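Local atomic coordinates of obscurin (Homo sapiens, PDB entry 4C4K), a protein that probably acts as a giant sarcomeric scaffold and signalling protein with kinase and RhoGEF activities, its first immunoglobulin domain binding a partner protein. Residues Y60-L65 and G73-R78. Numbering follows the deposited sequence.
Sequences YRLTIL and GQYVCR. With EDO (1,2-ethanediol), chain G; EDO (1,2-ethanediol), chain F.
Ile64 and Leu62 lean from one strand onto the ring of Tyr75 in the strand facing it, both meeting the ring obliquely. Ile64 and Tyr75 reach for each other from opposite directions, and CD1 of Ile64 settles against the phenol end, 3.6 Å from Tyr75 CZ. Leu62 instead crosses the tyrosine side chain at about a right angle and sets its CD2 3.9 Å from Tyr75 CD2, nearer the root of the ring. With Tyr75 CG anti to its carbonyl carbon (chi1 -70°), the ring extends between the strands, and the hydroxyl of this buried residue finds a hydrogen-bond partner in the carbonyl of Asp71. This is the tyrosine corner characteristic of Greek-key immunoglobulin domains.

Arg61 points off the other side of its strand. Its NE lies 3.0 Å from O1 of an ethanediol, which sits at the guanidinium edge in its plane, while NH2 bonds O2 of the same molecule; NH1 turns to Thr23 OG1. An alanine here is likely to leave Thr23 OG1 with Thr63 OG1 but without its guanidinium partner. A second ethanediol, like the first probably from the crystallisation liquor, hydrogen-bonds Arg61 O.

The contact bridges the two sheets of the I-set sandwich: strand 59-64 runs between strands 22-31 and 51-56, strand 73-80 between 35-40 and 84-92, with Leu24 and Phe51 packing beside the Tyr75 and Ile64 side chains, respectively.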
loop_
_atom_site.group_PDB
_atom_site.type_symbol
_atom_site.label_atom_id
_atom_site.label_comp_id
_atom_site.label_asym_id
_atom_site.label_seq_id
_atom_site.Cartn_x
_atom_site.Cartn_y
_atom_site.Cartn_z
ATOM N N TYR A 60 5.688 12.655 -2.553
ATOM C CA TYR A 60 4.295 12.982 -2.917
ATOM C C TYR A 60 3.457 13.160 -1.669
ATOM O O TYR A 60 3.530 12.351 -0.748
ATOM C CB TYR A 60 3.703 11.886 -3.812
ATOM C CG TYR A 60 4.475 11.712 -5.100
ATOM C CD1 TYR A 60 5.656 10.973 -5.133
ATOM C CD2 TYR A 60 4.028 12.281 -6.286
ATOM C CE1 TYR A 60 6.361 10.789 -6.320
ATOM C CE2 TYR A 60 4.730 12.109 -7.481
ATOM C CZ TYR A 60 5.908 11.378 -7.487
ATOM O OH TYR A 60 6.614 11.196 -8.649
ATOM N N ARG A 61 2.631 14.199 -1.663
ATOM C CA ARG A 61 1.857 14.580 -0.497
ATOM C C ARG A 61 0.373 14.816 -0.791
ATOM O O ARG A 61 -0.007 15.357 -1.837
ATOM C CB ARG A 61 2.491 15.859 0.096
ATOM C CG ARG A 61 1.935 16.352 1.442
ATOM C CD ARG A 61 2.783 17.485 2.045
ATOM N NE ARG A 61 4.190 17.063 2.127
ATOM C CZ ARG A 61 4.688 16.241 3.049
ATOM N NH1 ARG A 61 3.932 15.830 4.062
ATOM N NH2 ARG A 61 5.960 15.873 2.997
ATOM N N LEU A 62 -0.453 14.416 0.183
ATOM C CA LEU A 62 -1.865 14.711 0.314
ATOM C C LEU A 62 -2.063 15.362 1.681
ATOM O O LEU A 62 -1.905 14.694 2.701
ATOM C CB LEU A 62 -2.762 13.465 0.180
ATOM C CG LEU A 62 -4.282 13.711 0.471
ATOM C CD1 LEU A 62 -4.854 14.870 -0.405
ATOM C CD2 LEU A 62 -5.077 12.436 0.290
ATOM N N THR A 63 -2.411 16.665 1.705
ATOM C CA THR A 63 -2.684 17.351 2.969
ATOM C C THR A 63 -4.181 17.552 3.062
ATOM O O THR A 63 -4.792 17.984 2.099
ATOM C CB THR A 63 -1.933 18.699 3.059
ATOM O OG1 THR A 63 -0.536 18.428 3.023
ATOM C CG2 THR A 63 -2.266 19.471 4.337
ATOM N N ILE A 64 -4.765 17.252 4.214
ATOM C CA ILE A 64 -6.214 17.429 4.435
ATOM C C ILE A 64 -6.387 18.503 5.470
ATOM O O ILE A 64 -5.889 18.348 6.585
ATOM C CB ILE A 64 -6.914 16.084 4.832
ATOM C CG1 ILE A 64 -6.546 14.983 3.809
ATOM C CG2 ILE A 64 -8.443 16.270 4.925
ATOM C CD1 ILE A 64 -6.889 13.502 4.229
ATOM N N LEU A 65 -7.116 19.581 5.118
ATOM C CA LEU A 65 -7.325 20.697 6.003
ATOM C C LEU A 65 -8.699 20.643 6.626
ATOM O O LEU A 65 -9.635 20.127 6.012
ATOM C CB LEU A 65 -7.145 22.017 5.250
ATOM C CG LEU A 65 -5.777 22.258 4.550
ATOM C CD1 LEU A 65 -5.759 23.650 3.909
ATOM C CD2 LEU A 65 -4.612 22.185 5.561
ATOM N N GLY A 73 -10.722 6.929 7.576
ATOM C CA GLY A 73 -10.734 5.748 6.732
ATOM C C GLY A 73 -9.400 5.437 6.108
ATOM O O GLY A 73 -8.357 5.883 6.586
ATOM N N GLN A 74 -9.437 4.652 5.049
ATOM C CA GLN A 74 -8.242 4.193 4.380
ATOM C C GLN A 74 -7.991 4.976 3.117
ATOM O O GLN A 74 -8.872 5.089 2.260
ATOM C CB GLN A 74 -8.379 2.684 4.076
ATOM C CG GLN A 74 -7.084 2.050 3.635
ATOM C CD GLN A 74 -7.318 0.673 3.104
ATOM O OE1 GLN A 74 -7.584 0.498 1.923
ATOM N NE2 GLN A 74 -7.254 -0.323 3.973
ATOM N N TYR A 75 -6.777 5.501 2.992
ATOM C CA TYR A 75 -6.341 6.209 1.795
ATOM C C TYR A 75 -5.372 5.299 1.067
ATOM O O TYR A 75 -4.458 4.782 1.688
ATOM C CB TYR A 75 -5.682 7.553 2.152
ATOM C CG TYR A 75 -6.688 8.561 2.669
ATOM C CD1 TYR A 75 -7.168 8.489 3.976
ATOM C CD2 TYR A 75 -7.170 9.581 1.851
ATOM C CE1 TYR A 75 -8.122 9.389 4.447
ATOM C CE2 TYR A 75 -8.121 10.491 2.317
ATOM C CZ TYR A 75 -8.595 10.385 3.614
ATOM O OH TYR A 75 -9.557 11.243 4.083
ATOM N N VAL A 76 -5.553 5.097 -0.243
ATOM C CA VAL A 76 -4.637 4.256 -1.009
ATOM C C VAL A 76 -3.814 5.182 -1.902
ATOM O O VAL A 76 -4.380 6.061 -2.561
ATOM C CB VAL A 76 -5.403 3.173 -1.844
ATOM C CG1 VAL A 76 -4.435 2.338 -2.696
ATOM C CG2 VAL A 76 -6.235 2.268 -0.933
ATOM N N CYS A 77 -2.488 5.005 -1.919
ATOM C CA CYS A 77 -1.648 5.748 -2.838
ATOM C C CYS A 77 -1.347 4.842 -4.017
ATOM O O CYS A 77 -0.944 3.692 -3.820
ATOM C CB CYS A 77 -0.373 6.235 -2.170
ATOM S SG CYS A 77 0.614 7.310 -3.233
ATOM N N ARG A 78 -1.596 5.337 -5.244
ATOM C CA ARG A 78 -1.404 4.585 -6.481
ATOM C C ARG A 78 -0.368 5.292 -7.344
ATOM O O ARG A 78 -0.510 6.483 -7.604
ATOM C CB ARG A 78 -2.760 4.415 -7.211
ATOM C CG ARG A 78 -2.706 3.687 -8.562
ATOM C CD ARG A 78 -4.078 3.677 -9.227
ATOM N NE ARG A 78 -4.047 3.023 -10.539
ATOM C CZ ARG A 78 -4.391 3.601 -11.688
ATOM N NH1 ARG A 78 -4.821 4.859 -11.707
ATOM N NH2 ARG A 78 -4.313 2.924 -12.828
HETATM C C1 EDO G . 5.646 17.837 -1.353
HETATM O O1 EDO G . 4.840 18.472 -0.387
HETATM C C2 EDO G . 6.281 16.652 -0.652
HETATM O O2 EDO G . 6.971 17.116 0.515
HETATM C C1 EDO F . 0.756 14.628 -6.067
HETATM O O1 EDO F . 0.772 14.358 -7.455
HETATM C C2 EDO F . 0.245 13.371 -5.342
HETATM O O2 EDO F . 0.266 13.628 -3.953
#